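Local coordinates for protein oligogalacturonate lyase (Vibrio parahaemolyticus RIMD 2210633, PDB 3C5M) that probably cleaves oligogalacturonides, short fragments of pectin, by beta-elimination and binds a manganese ion in a seven-bladed beta-propeller, at residues A[25-30]-A[375-380]; A[141-146]-A[167-172]; A[200-205]-A[218-223]; A[289-294]-A[356-361]; A[338-343]-A[367-372]. All coordinates share one frame; numbering follows the deposited sequence.

In the fold
The chain opens contact 1 almost at once, at residues 25-30, and closes it only at 375-380; everything else happens in between, so the propeller ring is shut by joining its two ends. On the far side of the molecule, contact 2 (141-146 with 167-172) and contact 3 (200-205 with 218-223) close one after the other, each pairing strands within a blade, and the two blades touch through Leu-170 and Phe-205. Contacts 4 and 5 then cross: 289-294 waits for 356-361, while 338-343 reaches 367-372. Contact 4 bridges two blades near the manganese site, and contact 5 ties a loop to the closing blade, whose strand 364-369 pairs with the strand used by contact 1.

Contact 1. Residues A[25-30]-A[375-380]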
# COMPACT_ATOMS: atom_id res chain seq x y z
N ARG A 25 -12.38 9.60 -14.58
CA ARG A 25 -10.97 10.00 -14.49
C ARG A 25 -10.87 11.33 -13.72
O ARG A 25 -11.51 12.31 -14.09
CB ARG A 25 -10.41 10.18 -15.91
CG ARG A 25 -8.90 10.21 -16.00
CD ARG A 25 -8.42 10.80 -17.31
NE ARG A 25 -8.75 12.22 -17.41
CZ ARG A 25 -9.52 12.73 -18.36
NH1 ARG A 25 -10.04 11.94 -19.29
NH2 ARG A 25 -9.78 14.03 -18.37
N LEU A 26 -10.07 11.36 -12.66
CA LEU A 26 -9.92 12.56 -11.84
C LEU A 26 -8.84 13.53 -12.30
O LEU A 26 -9.01 14.74 -12.22
CB LEU A 26 -9.63 12.17 -10.39
CG LEU A 26 -10.67 11.43 -9.55
CD1 LEU A 26 -12.01 12.08 -9.75
CD2 LEU A 26 -10.72 9.98 -9.93
N THR A 27 -7.72 12.98 -12.77
CA THR A 27 -6.60 13.81 -13.21
C THR A 27 -6.48 13.96 -14.73
O THR A 27 -7.00 13.14 -15.49
CB THR A 27 -5.28 13.24 -12.62
OG1 THR A 27 -5.10 11.87 -13.03
CG2 THR A 27 -5.32 13.30 -11.11
N PRO A 28 -5.81 15.03 -15.19
CA PRO A 28 -5.61 15.31 -16.62
C PRO A 28 -4.90 14.16 -17.33
O PRO A 28 -4.07 13.46 -16.74
CB PRO A 28 -4.78 16.59 -16.63
CG PRO A 28 -5.24 17.28 -15.40
CD PRO A 28 -5.29 16.15 -14.38
N THR A 29 -5.20 14.01 -18.62
CA THR A 29 -4.60 12.94 -19.40
C THR A 29 -3.20 13.31 -19.91
O THR A 29 -2.50 12.47 -20.47
CB THR A 29 -5.55 12.55 -20.57
OG1 THR A 29 -4.98 11.45 -21.28
CG2 THR A 29 -5.76 13.73 -21.52
N ASP A 30 -2.80 14.56 -19.69
CA ASP A 30 -1.49 15.05 -20.13
C ASP A 30 -0.43 15.22 -19.03
O ASP A 30 0.71 15.60 -19.34
CB ASP A 30 -1.63 16.39 -20.85
CG ASP A 30 -2.45 17.36 -20.07
OD1 ASP A 30 -3.69 17.25 -20.11
OD2 ASP A 30 -1.87 18.22 -19.38
N PRO A 375 0.22 7.83 -16.82
CA PRO A 375 -0.43 7.42 -15.58
C PRO A 375 -1.37 8.50 -15.04
O PRO A 375 -1.00 9.69 -14.94
CB PRO A 375 0.75 7.12 -14.66
CG PRO A 375 1.82 7.99 -15.19
CD PRO A 375 1.68 7.84 -16.66
N ALA A 376 -2.58 8.07 -14.73
CA ALA A 376 -3.63 8.94 -14.21
C ALA A 376 -4.48 8.19 -13.18
O ALA A 376 -4.41 6.96 -13.06
CB ALA A 376 -4.50 9.43 -15.36
N ILE A 377 -5.31 8.94 -12.46
CA ILE A 377 -6.14 8.38 -11.40
C ILE A 377 -7.61 8.26 -11.78
O ILE A 377 -8.21 9.22 -12.26
CB ILE A 377 -6.02 9.24 -10.12
CG1 ILE A 377 -4.55 9.42 -9.76
CG2 ILE A 377 -6.71 8.57 -8.95
CD1 ILE A 377 -4.33 10.36 -8.61
N TYR A 378 -8.18 7.08 -11.56
CA TYR A 378 -9.59 6.82 -11.88
C TYR A 378 -10.32 6.29 -10.66
O TYR A 378 -9.70 5.80 -9.72
CB TYR A 378 -9.72 5.77 -12.99
CG TYR A 378 -9.01 6.11 -14.28
CD1 TYR A 378 -7.64 5.92 -14.42
CD2 TYR A 378 -9.71 6.65 -15.36
CE1 TYR A 378 -6.97 6.27 -15.59
CE2 TYR A 378 -9.05 7.00 -16.54
CZ TYR A 378 -7.68 6.81 -16.65
OH TYR A 378 -7.02 7.18 -17.80
N ILE A 379 -11.64 6.39 -10.69
CA ILE A 379 -12.46 5.84 -9.62
C ILE A 379 -13.58 5.11 -10.34
O ILE A 379 -14.40 5.73 -11.02
CB ILE A 379 -13.07 6.94 -8.72
CG1 ILE A 379 -12.02 7.47 -7.75
CG2 ILE A 379 -14.24 6.37 -7.94
CD1 ILE A 379 -12.46 8.68 -7.00
N ALA A 380 -13.61 3.80 -10.21
CA ALA A 380 -14.64 3.00 -10.85
C ALA A 380 -15.81 2.80 -9.89
O ALA A 380 -15.62 2.41 -8.74
CB ALA A 380 -14.07 1.65 -11.27
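Leu-26 and Thr-27 hold Ile-377 by two hydrogen bonds, one to its backbone O and one from its backbone N. The amide N of Leu-26 donates to O of Ile-377 at 2.9 Å. One residue later a hydroxyl takes the place of the backbone, as N of Ile-377 donates to OG1 of Thr-27 at 3.0 Å and an N-H...O angle of 169°. Thr-27 sets OG1 between its own N and carbonyl carbon (chi1 58°), which brings the oxygen to that amide and CG2 to within 4.0 Å of CD1 of Ile-377.

The change of partner comes where strand 22-25 ends. Arg-25 and Tyr-378 form an antiparallel non-hydrogen-bonded pair, the last before the chain leaves the sheet. This is the Velcro closure of a beta-propeller: N-terminal strands complete the blade begun by the C-terminal ones.

Packing differs on the two faces. CG of Arg-25 lies 3.3 Å from CE2 of Tyr-378, while the guanidinium plane stands almost perpendicular to the ring. NE of Arg-25 donates to O of Thr-27 at 2.8 Å, helped by a bend at chi3, and NH1 forms a salt bridge with Glu-12; OH of Tyr-378 bonds Glu-372. Elsewhere CD2 of Leu-26 rests 3.6 Å from CG1 of Ile-379, the two side chains crossing at about a right angle. Thr-27 and Ile-377 both also touch Phe-52 on strand 49-54 of another blade.

Contact 2. Residues A[141-146]-A[167-172]; sequences GIEILK and TCRLIK
Glu-143 and Arg-169 carry the strongest interaction, a salt bridge between directly paired strand residues. OE1 of Glu-143 receives NH2 of Arg-169 at 2.6 Å and, more weakly, NE of Arg-169 at 3.0 Å, so a single carboxylate oxygen sits at the edge of the guanidinium. Arg-169 starts with CG between backbone N and carbonyl carbon (chi1 64°) and stays extended to NE, running beside Glu-143, and their flat ends are nearly coplanar, 16° apart. Glu-143 gives its other oxygen, OE2, to the hydroxyl of Tyr-118, and Trp-124 adds a cation-pi contact to Arg-169, which would limit the rotation of both charged groups.

The backbones carrying this pair are in antiparallel register. Gly-141 with Ile-171 and Glu-143 with Arg-169 are hydrogen-bonded pairs; past them, N of Leu-145 donates to O of Thr-167 at 3.1 Å in an almost straight bond (174°).

Packing follows the two faces. Next to the salt bridge, CD1 of Ile-171 abuts CD of Glu-143 at 3.3 Å, approaching across the acid chain. The opposite face bears Ile-142, Ile-144, Cys-168 and Leu-170, where SG of Cys-168 meets CG1 of Ile-144 at 3.4 Å.

These are the two middle strands of a four-stranded propeller blade, joined by a connection that contains helix 155-163. Strands 124-132 and 180-186 flank them, and Ile-142 and Cys-168 pack on Leu-190 of strand 190-196 in the next blade.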
# COMPACT_ATOMS: atom_id res chain seq x y z
N GLY A 141 8.28 1.31 11.54
CA GLY A 141 8.99 1.18 10.27
C GLY A 141 10.26 0.35 10.43
O GLY A 141 10.55 -0.08 11.53
N ILE A 142 10.98 0.07 9.35
CA ILE A 142 12.23 -0.67 9.52
C ILE A 142 13.41 0.08 8.89
O ILE A 142 13.22 0.98 8.06
CB ILE A 142 12.21 -2.12 8.95
CG1 ILE A 142 12.73 -2.13 7.53
CG2 ILE A 142 10.82 -2.72 9.00
CD1 ILE A 142 13.33 -3.46 7.16
N GLU A 143 14.63 -0.25 9.31
CA GLU A 143 15.82 0.39 8.77
C GLU A 143 16.90 -0.67 8.66
O GLU A 143 16.89 -1.66 9.39
CB GLU A 143 16.29 1.54 9.66
CG GLU A 143 15.19 2.52 10.08
CD GLU A 143 15.69 3.73 10.89
OE1 GLU A 143 16.36 3.53 11.93
OE2 GLU A 143 15.39 4.88 10.50
N ILE A 144 17.82 -0.46 7.73
CA ILE A 144 18.92 -1.38 7.45
C ILE A 144 20.24 -0.70 7.75
O ILE A 144 20.45 0.45 7.36
CB ILE A 144 18.87 -1.78 5.98
CG1 ILE A 144 17.53 -2.46 5.70
CG2 ILE A 144 20.05 -2.68 5.63
CD1 ILE A 144 17.27 -2.73 4.24
N LEU A 145 21.14 -1.39 8.43
CA LEU A 145 22.43 -0.78 8.75
C LEU A 145 23.13 -0.36 7.44
O LEU A 145 23.38 -1.20 6.57
CB LEU A 145 23.29 -1.78 9.51
CG LEU A 145 24.16 -1.19 10.61
CD1 LEU A 145 25.01 -2.32 11.16
CD2 LEU A 145 25.05 -0.06 10.09
N LYS A 146 23.45 0.92 7.31
CA LYS A 146 24.10 1.43 6.09
C LYS A 146 25.20 0.55 5.54
O LYS A 146 25.24 0.31 4.34
CB LYS A 146 24.67 2.83 6.32
CG LYS A 146 23.71 3.93 5.99
CD LYS A 146 24.43 5.26 5.91
CE LYS A 146 23.49 6.39 5.56
NZ LYS A 146 24.25 7.66 5.50
N THR A 167 21.83 -6.72 8.81
CA THR A 167 21.23 -6.41 10.10
C THR A 167 20.20 -5.30 9.93
O THR A 167 20.53 -4.17 9.54
CB THR A 167 22.31 -5.99 11.12
OG1 THR A 167 21.70 -5.30 12.22
CG2 THR A 167 23.32 -5.07 10.46
N CYS A 168 18.95 -5.65 10.20
CA CYS A 168 17.82 -4.73 10.09
C CYS A 168 17.11 -4.60 11.42
O CYS A 168 17.11 -5.52 12.22
CB CYS A 168 16.82 -5.25 9.06
SG CYS A 168 17.45 -5.39 7.40
N ARG A 169 16.48 -3.46 11.65
CA ARG A 169 15.76 -3.26 12.88
C ARG A 169 14.38 -2.69 12.61
O ARG A 169 14.19 -1.86 11.72
CB ARG A 169 16.53 -2.31 13.80
CG ARG A 169 16.68 -0.90 13.24
CD ARG A 169 17.40 -0.01 14.23
NE ARG A 169 17.47 1.38 13.78
CZ ARG A 169 17.93 2.38 14.52
NH1 ARG A 169 18.36 2.16 15.76
NH2 ARG A 169 17.94 3.61 14.03
N LEU A 170 13.41 -3.16 13.39
CA LEU A 170 12.03 -2.71 13.29
C LEU A 170 11.86 -1.67 14.41
O LEU A 170 11.76 -2.03 15.58
CB LEU A 170 11.11 -3.91 13.53
CG LEU A 170 9.64 -3.80 13.11
CD1 LEU A 170 8.90 -5.08 13.45
CD2 LEU A 170 9.01 -2.62 13.80
N ILE A 171 11.82 -0.38 14.05
CA ILE A 171 11.70 0.68 15.04
C ILE A 171 10.30 1.28 15.16
O ILE A 171 9.45 1.10 14.30
CB ILE A 171 12.67 1.85 14.76
CG1 ILE A 171 12.31 2.54 13.45
CG2 ILE A 171 14.10 1.33 14.73
CD1 ILE A 171 13.18 3.73 13.10
N LYS A 172 10.09 2.01 16.25
CA LYS A 172 8.83 2.65 16.52
C LYS A 172 9.16 4.07 16.96
O LYS A 172 10.02 4.27 17.82
CB LYS A 172 8.11 1.90 17.64
CG LYS A 172 6.88 2.60 18.18
CD LYS A 172 6.20 1.77 19.26
CE LYS A 172 7.09 1.60 20.50
NZ LYS A 172 7.38 2.90 21.18

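Contact 3. Residues A[200-205]-A[218-223]; sequences DSTVGF and MWLVNE
Phe-205 lies against Trp-219 and Val-221, and its side chain can be followed outward. CB touches CD1 of Leu-170 in the preceding blade. From there CG is turned in over the residue's own backbone (chi1 70°), an arrangement that swings the ring across to strand 219-222. CD2 meets CG1 of Val-221 at 3.7 Å. CE2 lies between two neighbours, the same CG1 and CB of Trp-219, and CZ at the tip is 3.8 Å from that CB. The methylene of Trp-219 therefore sits over one face of the phenyl ring, a CH-pi contact 14° off the ring normal. The indole beyond is near parallel to the phenyl but slid aside, with little overlap, and its NE1 bonds O of Ala-216.

At the other end, O of Ser-201 accepts N of Glu-223 at 2.6 Å. ND2 of Asn-222 adds weak bonds to that O and to OG of Ser-201, the latter at 2.9 Å. Between these ends N of Val-203 donates to O of Val-221 at 2.9 Å. On the other face CG2 of Thr-202 touches CG of Leu-220 at 3.5 Å.

The pair forms a beta hairpin in the middle of a four-stranded blade, between strands 190-196 and 229-230. Leu-220 packs on Trp-245 and Met-252 of the following blade, while Val-221 contacts the preceding one.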
# COMPACT_ATOMS: atom_id res chain seq x y z
N ASP A 200 -2.39 -1.48 19.21
CA ASP A 200 -0.97 -1.12 19.22
C ASP A 200 -0.10 -2.22 19.79
O ASP A 200 1.13 -2.19 19.67
CB ASP A 200 -0.75 0.15 20.04
CG ASP A 200 -1.49 1.33 19.48
OD1 ASP A 200 -1.40 2.42 20.07
OD2 ASP A 200 -2.18 1.16 18.44
N SER A 201 -0.73 -3.20 20.41
CA SER A 201 0.00 -4.31 20.99
C SER A 201 0.74 -5.15 19.96
O SER A 201 1.91 -5.52 20.15
CB SER A 201 -0.96 -5.21 21.75
OG SER A 201 -0.35 -6.46 22.02
N THR A 202 0.05 -5.44 18.86
CA THR A 202 0.57 -6.26 17.77
C THR A 202 1.15 -5.48 16.58
O THR A 202 0.57 -4.52 16.13
CB THR A 202 -0.56 -7.15 17.23
OG1 THR A 202 -1.28 -7.71 18.33
CG2 THR A 202 0.01 -8.26 16.36
N VAL A 203 2.29 -5.94 16.08
CA VAL A 203 2.97 -5.30 14.95
C VAL A 203 3.47 -6.37 13.99
O VAL A 203 4.42 -7.09 14.30
CB VAL A 203 4.18 -4.46 15.44
CG1 VAL A 203 4.88 -3.83 14.25
CG2 VAL A 203 3.72 -3.40 16.42
N GLY A 204 2.86 -6.49 12.82
CA GLY A 204 3.30 -7.50 11.87
C GLY A 204 4.42 -7.03 10.96
O GLY A 204 4.39 -5.89 10.48
N PHE A 205 5.40 -7.89 10.73
CA PHE A 205 6.53 -7.57 9.84
C PHE A 205 6.83 -8.84 9.08
O PHE A 205 6.05 -9.79 9.15
CB PHE A 205 7.76 -7.10 10.63
CG PHE A 205 8.43 -8.18 11.43
CD1 PHE A 205 9.61 -8.77 10.98
CD2 PHE A 205 7.91 -8.59 12.66
CE1 PHE A 205 10.25 -9.75 11.73
CE2 PHE A 205 8.54 -9.58 13.41
CZ PHE A 205 9.71 -10.16 12.95
N MSE A 218 5.31 -14.43 7.13
CA MSE A 218 4.19 -14.09 7.99
C MSE A 218 4.66 -13.98 9.43
O MSE A 218 4.56 -14.94 10.19
CB MSE A 218 3.11 -15.17 7.89
CG MSE A 218 2.53 -15.44 6.49
SE MSE A 218 1.36 -14.02 5.80
CE MSE A 218 2.75 -13.04 4.86
N TRP A 219 5.17 -12.82 9.83
CA TRP A 219 5.61 -12.66 11.21
C TRP A 219 4.79 -11.66 12.01
O TRP A 219 4.13 -10.77 11.45
CB TRP A 219 7.07 -12.26 11.27
CG TRP A 219 8.00 -13.36 10.93
CD1 TRP A 219 8.46 -13.70 9.70
CD2 TRP A 219 8.58 -14.28 11.85
NE1 TRP A 219 9.31 -14.77 9.79
CE2 TRP A 219 9.41 -15.15 11.10
CE3 TRP A 219 8.50 -14.46 13.24
CZ2 TRP A 219 10.14 -16.18 11.69
CZ3 TRP A 219 9.23 -15.48 13.82
CH2 TRP A 219 10.03 -16.33 13.05
N LEU A 220 4.83 -11.82 13.33
CA LEU A 220 4.11 -10.97 14.28
C LEU A 220 4.97 -10.79 15.53
O LEU A 220 5.75 -11.66 15.88
CB LEU A 220 2.76 -11.61 14.65
CG LEU A 220 1.50 -10.79 14.41
CD1 LEU A 220 1.42 -10.40 12.94
CD2 LEU A 220 0.26 -11.58 14.83
N VAL A 221 4.83 -9.65 16.20
CA VAL A 221 5.60 -9.39 17.41
C VAL A 221 4.91 -8.28 18.19
O VAL A 221 4.30 -7.39 17.59
CB VAL A 221 7.04 -8.95 17.07
CG1 VAL A 221 7.02 -7.72 16.19
CG2 VAL A 221 7.80 -8.67 18.34
N ASN A 222 4.98 -8.32 19.52
CA ASN A 222 4.33 -7.29 20.31
C ASN A 222 5.09 -5.98 20.34
O ASN A 222 6.29 -5.95 20.08
CB ASN A 222 4.07 -7.78 21.72
CG ASN A 222 3.02 -8.84 21.76
OD1 ASN A 222 3.32 -10.02 21.77
ND2 ASN A 222 1.76 -8.42 21.75
N GLU A 223 4.40 -4.90 20.68
CA GLU A 223 5.04 -3.61 20.70
C GLU A 223 6.22 -3.55 21.65
O GLU A 223 7.22 -2.88 21.37
CB GLU A 223 4.04 -2.53 21.06
CG GLU A 223 4.60 -1.15 20.88
CD GLU A 223 3.54 -0.09 20.99
OE1 GLU A 223 3.88 1.11 20.97
OE2 GLU A 223 2.36 -0.47 21.10

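Contact 4. Residues A[289-294]-A[356-361]; sequences MSNFDG and PSFTPN
Met-289 and Asn-291 approach Ser-357 and Phe-358 without strand pairing, the CA atoms of Met-289 and Ser-357 being 6.2 Å apart and those of Asn-291 and Phe-358 6.3 Å. Phe-358 has the largest share of the contact. With CG anti to its carbonyl carbon (chi1 -79°), the ring presents its edge to two backbone carbonyls: CD1 lies 3.9 Å from O of Ser-290, and CE1 is near O of Met-289. Both oxygens are close to the ring plane, but the approach is loose, and any attraction to the C-H rim is likely to be weak at these distances.

Both segments begin on the first strand of their blade, or just before it, the position that lines the central channel of a beta-propeller. Strand 285-290 belongs to one blade and 357-358 to the next, so the contact joins consecutive blades beside the manganese site. His-287 and His-355, two of the metal ligands, lie just before the two segments, and the side chain of Pro-356 is about 8 Å from the manganese ion.

On the Pro-356 side, CB of Met-289, a selenomethionine, rests 3.6 Å from O of Pro-356. Its chain then bends at chi2 and chi3, carrying the selenium away from the other segment, and the side chain also packs on Phe-38 and Phe-244. A water links the backbones weakly, accepting from N of Phe-358 at 3.1 Å and donating to O of Ser-290 at 3.4 Å.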
# COMPACT_ATOMS: atom_id res chain seq x y z
N MSE A 289 -6.52 -5.99 -1.85
CA MSE A 289 -6.89 -5.12 -0.75
C MSE A 289 -8.32 -5.42 -0.38
O MSE A 289 -9.12 -5.82 -1.24
CB MSE A 289 -6.76 -3.64 -1.14
CG MSE A 289 -7.17 -2.65 -0.05
SE MSE A 289 -6.31 -2.97 1.69
CE MSE A 289 -4.61 -3.63 1.10
N SER A 290 -8.67 -5.24 0.88
CA SER A 290 -10.03 -5.53 1.28
C SER A 290 -10.79 -4.30 1.68
O SER A 290 -10.30 -3.18 1.64
CB SER A 290 -10.07 -6.54 2.43
OG SER A 290 -9.71 -5.92 3.65
N ASN A 291 -12.02 -4.57 2.07
CA ASN A 291 -12.97 -3.59 2.53
C ASN A 291 -12.60 -3.30 3.98
O ASN A 291 -11.57 -3.78 4.46
CB ASN A 291 -14.36 -4.20 2.45
CG ASN A 291 -15.42 -3.19 2.45
OD1 ASN A 291 -16.60 -3.52 2.48
ND2 ASN A 291 -15.02 -1.92 2.40
N PHE A 292 -13.42 -2.53 4.69
CA PHE A 292 -13.12 -2.24 6.08
C PHE A 292 -13.28 -3.47 6.96
O PHE A 292 -12.43 -3.75 7.81
CB PHE A 292 -14.02 -1.13 6.64
CG PHE A 292 -13.72 -0.77 8.07
CD1 PHE A 292 -12.57 -0.03 8.38
CD2 PHE A 292 -14.53 -1.21 9.12
CE1 PHE A 292 -12.25 0.25 9.71
CE2 PHE A 292 -14.22 -0.94 10.46
CZ PHE A 292 -13.07 -0.21 10.75
N ASP A 293 -14.38 -4.19 6.77
CA ASP A 293 -14.67 -5.39 7.54
C ASP A 293 -14.15 -6.65 6.86
O ASP A 293 -14.21 -7.74 7.44
CB ASP A 293 -16.18 -5.50 7.77
CG ASP A 293 -16.96 -5.50 6.48
OD1 ASP A 293 -18.21 -5.56 6.54
OD2 ASP A 293 -16.34 -5.43 5.39
N GLY A 294 -13.65 -6.51 5.64
CA GLY A 294 -13.13 -7.66 4.90
C GLY A 294 -14.20 -8.44 4.16
O GLY A 294 -13.97 -9.56 3.72
N PRO A 356 -5.61 -0.96 -6.57
CA PRO A 356 -7.02 -0.75 -6.26
C PRO A 356 -7.30 -0.70 -4.76
O PRO A 356 -6.72 -1.43 -3.97
CB PRO A 356 -7.71 -1.91 -6.96
CG PRO A 356 -6.68 -2.98 -6.94
CD PRO A 356 -5.40 -2.25 -7.24
N SER A 357 -8.19 0.20 -4.39
CA SER A 357 -8.55 0.39 -3.00
C SER A 357 -10.02 0.82 -2.99
O SER A 357 -10.48 1.52 -3.91
CB SER A 357 -7.66 1.48 -2.40
OG SER A 357 -8.22 2.01 -1.22
N PHE A 358 -10.75 0.43 -1.96
CA PHE A 358 -12.15 0.81 -1.89
C PHE A 358 -12.32 2.23 -1.38
O PHE A 358 -11.48 2.74 -0.65
CB PHE A 358 -12.94 -0.16 -0.99
CG PHE A 358 -13.31 -1.45 -1.67
CD1 PHE A 358 -12.59 -2.62 -1.42
CD2 PHE A 358 -14.36 -1.50 -2.57
CE1 PHE A 358 -12.92 -3.81 -2.05
CE2 PHE A 358 -14.70 -2.68 -3.20
CZ PHE A 358 -13.98 -3.84 -2.95
N THR A 359 -13.42 2.86 -1.78
CA THR A 359 -13.70 4.22 -1.34
C THR A 359 -14.25 4.05 0.08
O THR A 359 -14.74 2.97 0.42
CB THR A 359 -14.75 4.85 -2.25
OG1 THR A 359 -14.99 6.19 -1.84
CG2 THR A 359 -16.06 4.08 -2.17
N PRO A 360 -14.17 5.10 0.92
CA PRO A 360 -14.67 5.01 2.30
C PRO A 360 -16.07 4.44 2.52
O PRO A 360 -16.40 4.07 3.64
CB PRO A 360 -14.51 6.44 2.84
CG PRO A 360 -14.55 7.28 1.61
CD PRO A 360 -13.73 6.48 0.63
N ASN A 361 -16.90 4.34 1.49
CA ASN A 361 -18.24 3.80 1.68
C ASN A 361 -18.53 2.68 0.68
O ASN A 361 -19.68 2.26 0.52
CB ASN A 361 -19.28 4.88 1.48
CG ASN A 361 -19.31 5.35 0.06
OD1 ASN A 361 -20.35 5.31 -0.60
ND2 ASN A 361 -18.14 5.77 -0.45
O HOH W 1 -10.35 0.13 1.10

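Contact 5. Residues A[338-343]-A[367-372]; sequences HSTSWD and FTSDFE
His-338 begins the contact with both its side chain and its carbonyl. CB lies 3.8 Å from CE1 of Phe-367, while O accepts the hydroxyl of Ser-369, OG to O 2.6 Å, the donor tilted 22° from the carbonyl plane. The imidazole turns away from residues 367-372: ND1 takes a weak in-plane bond from N of Thr-340, and NE2 bonds O of Gly-301, so both ring nitrogens are engaged.

Past Ser-339, Thr-340 sets its CB 3.8 Å from OG of Ser-369 and hands its own hydroxyl to O of Thr-352. Ser-341 then makes a nearly straight bond, its N donating to OD2 of Asp-370 at 3.1 Å with an N-H...O angle of 176°. The oxygen uses its syn lone pair. Asp-370 reaches it with CG tucked over its own backbone (chi1 63°).

Trp-342 points away, meeting His-353 edge-to-face. The loop thus joins the edge strand of one propeller blade to the end of strand 364-369 in the closing blade, and it leads on to Gln-350, His-353 and His-355, three of the four protein ligands of the manganese ion.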
# COMPACT_ATOMS: atom_id res chain seq x y z
N HIS A 338 -8.92 -1.88 -16.14
CA HIS A 338 -7.90 -0.87 -15.85
C HIS A 338 -6.93 -0.74 -17.01
O HIS A 338 -6.35 0.32 -17.22
CB HIS A 338 -7.15 -1.19 -14.53
CG HIS A 338 -6.32 -2.44 -14.57
ND1 HIS A 338 -5.19 -2.57 -15.35
CD2 HIS A 338 -6.46 -3.62 -13.92
CE1 HIS A 338 -4.67 -3.77 -15.17
NE2 HIS A 338 -5.42 -4.43 -14.31
N SER A 339 -6.75 -1.83 -17.76
CA SER A 339 -5.87 -1.84 -18.93
C SER A 339 -4.60 -1.04 -18.73
O SER A 339 -4.37 -0.04 -19.41
CB SER A 339 -6.59 -1.30 -20.17
OG SER A 339 -7.69 -2.12 -20.54
N THR A 340 -3.76 -1.46 -17.80
CA THR A 340 -2.53 -0.74 -17.55
C THR A 340 -1.35 -1.46 -18.19
O THR A 340 -1.33 -2.69 -18.27
CB THR A 340 -2.27 -0.57 -16.04
OG1 THR A 340 -1.18 0.33 -15.82
CG2 THR A 340 -1.95 -1.92 -15.40
N SER A 341 -0.38 -0.69 -18.66
CA SER A 341 0.84 -1.22 -19.27
C SER A 341 1.83 -1.26 -18.14
O SER A 341 2.47 -0.25 -17.85
CB SER A 341 1.38 -0.25 -20.32
OG SER A 341 1.85 0.95 -19.69
N TRP A 342 1.99 -2.40 -17.49
CA TRP A 342 2.90 -2.48 -16.35
C TRP A 342 4.34 -2.04 -16.61
O TRP A 342 5.28 -2.59 -16.03
CB TRP A 342 2.88 -3.90 -15.80
CG TRP A 342 1.49 -4.38 -15.55
CD1 TRP A 342 0.58 -4.78 -16.48
CD2 TRP A 342 0.86 -4.51 -14.27
NE1 TRP A 342 -0.59 -5.17 -15.86
CE2 TRP A 342 -0.44 -5.01 -14.51
CE3 TRP A 342 1.26 -4.25 -12.96
CZ2 TRP A 342 -1.34 -5.26 -13.47
CZ3 TRP A 342 0.37 -4.50 -11.93
CH2 TRP A 342 -0.92 -5.00 -12.19
N ASP A 343 4.51 -1.02 -17.45
CA ASP A 343 5.83 -0.50 -17.79
C ASP A 343 6.49 0.22 -16.63
O ASP A 343 5.82 0.64 -15.69
CB ASP A 343 5.71 0.47 -18.97
CG ASP A 343 5.31 -0.22 -20.25
OD1 ASP A 343 5.01 0.50 -21.23
OD2 ASP A 343 5.29 -1.47 -20.29
N PHE A 367 -7.95 3.78 -8.37
CA PHE A 367 -6.80 3.07 -8.92
C PHE A 367 -6.07 3.91 -9.96
O PHE A 367 -6.61 4.90 -10.44
CB PHE A 367 -7.25 1.74 -9.54
CG PHE A 367 -8.12 1.89 -10.75
CD1 PHE A 367 -7.56 1.98 -12.02
CD2 PHE A 367 -9.50 1.93 -10.63
CE1 PHE A 367 -8.37 2.10 -13.15
CE2 PHE A 367 -10.31 2.04 -11.76
CZ PHE A 367 -9.74 2.13 -13.02
N THR A 368 -4.84 3.51 -10.28
CA THR A 368 -4.04 4.24 -11.27
C THR A 368 -3.99 3.47 -12.58
O THR A 368 -4.12 2.25 -12.59
CB THR A 368 -2.56 4.40 -10.83
OG1 THR A 368 -2.49 5.02 -9.54
CG2 THR A 368 -1.80 5.27 -11.83
N SER A 369 -3.82 4.19 -13.68
CA SER A 369 -3.67 3.53 -14.98
C SER A 369 -3.07 4.47 -16.01
O SER A 369 -3.25 5.68 -15.92
CB SER A 369 -4.99 3.01 -15.52
OG SER A 369 -4.72 2.26 -16.70
N ASP A 370 -2.36 3.93 -16.98
CA ASP A 370 -1.78 4.78 -18.01
C ASP A 370 -2.29 4.40 -19.39
O ASP A 370 -1.63 4.66 -20.39
CB ASP A 370 -0.26 4.71 -18.00
CG ASP A 370 0.28 3.32 -18.32
OD1 ASP A 370 1.53 3.18 -18.45
OD2 ASP A 370 -0.54 2.38 -18.45
N PHE A 371 -3.47 3.80 -19.45
CA PHE A 371 -3.99 3.37 -20.74
C PHE A 371 -4.29 4.53 -21.67
O PHE A 371 -4.22 4.37 -22.90
CB PHE A 371 -5.22 2.49 -20.53
CG PHE A 371 -6.48 3.24 -20.30
CD1 PHE A 371 -7.28 3.59 -21.37
CD2 PHE A 371 -6.88 3.57 -19.02
CE1 PHE A 371 -8.49 4.26 -21.18
CE2 PHE A 371 -8.09 4.25 -18.81
CZ PHE A 371 -8.89 4.59 -19.89
N GLU A 372 -4.60 5.70 -21.12
CA GLU A 372 -4.87 6.87 -21.95
C GLU A 372 -3.56 7.55 -22.31
O GLU A 372 -3.54 8.69 -22.78
CB GLU A 372 -5.77 7.86 -21.24
CG GLU A 372 -7.16 7.37 -20.94
CD GLU A 372 -8.15 8.51 -20.78
OE1 GLU A 372 -8.36 9.26 -21.77
OE2 GLU A 372 -8.72 8.67 -19.67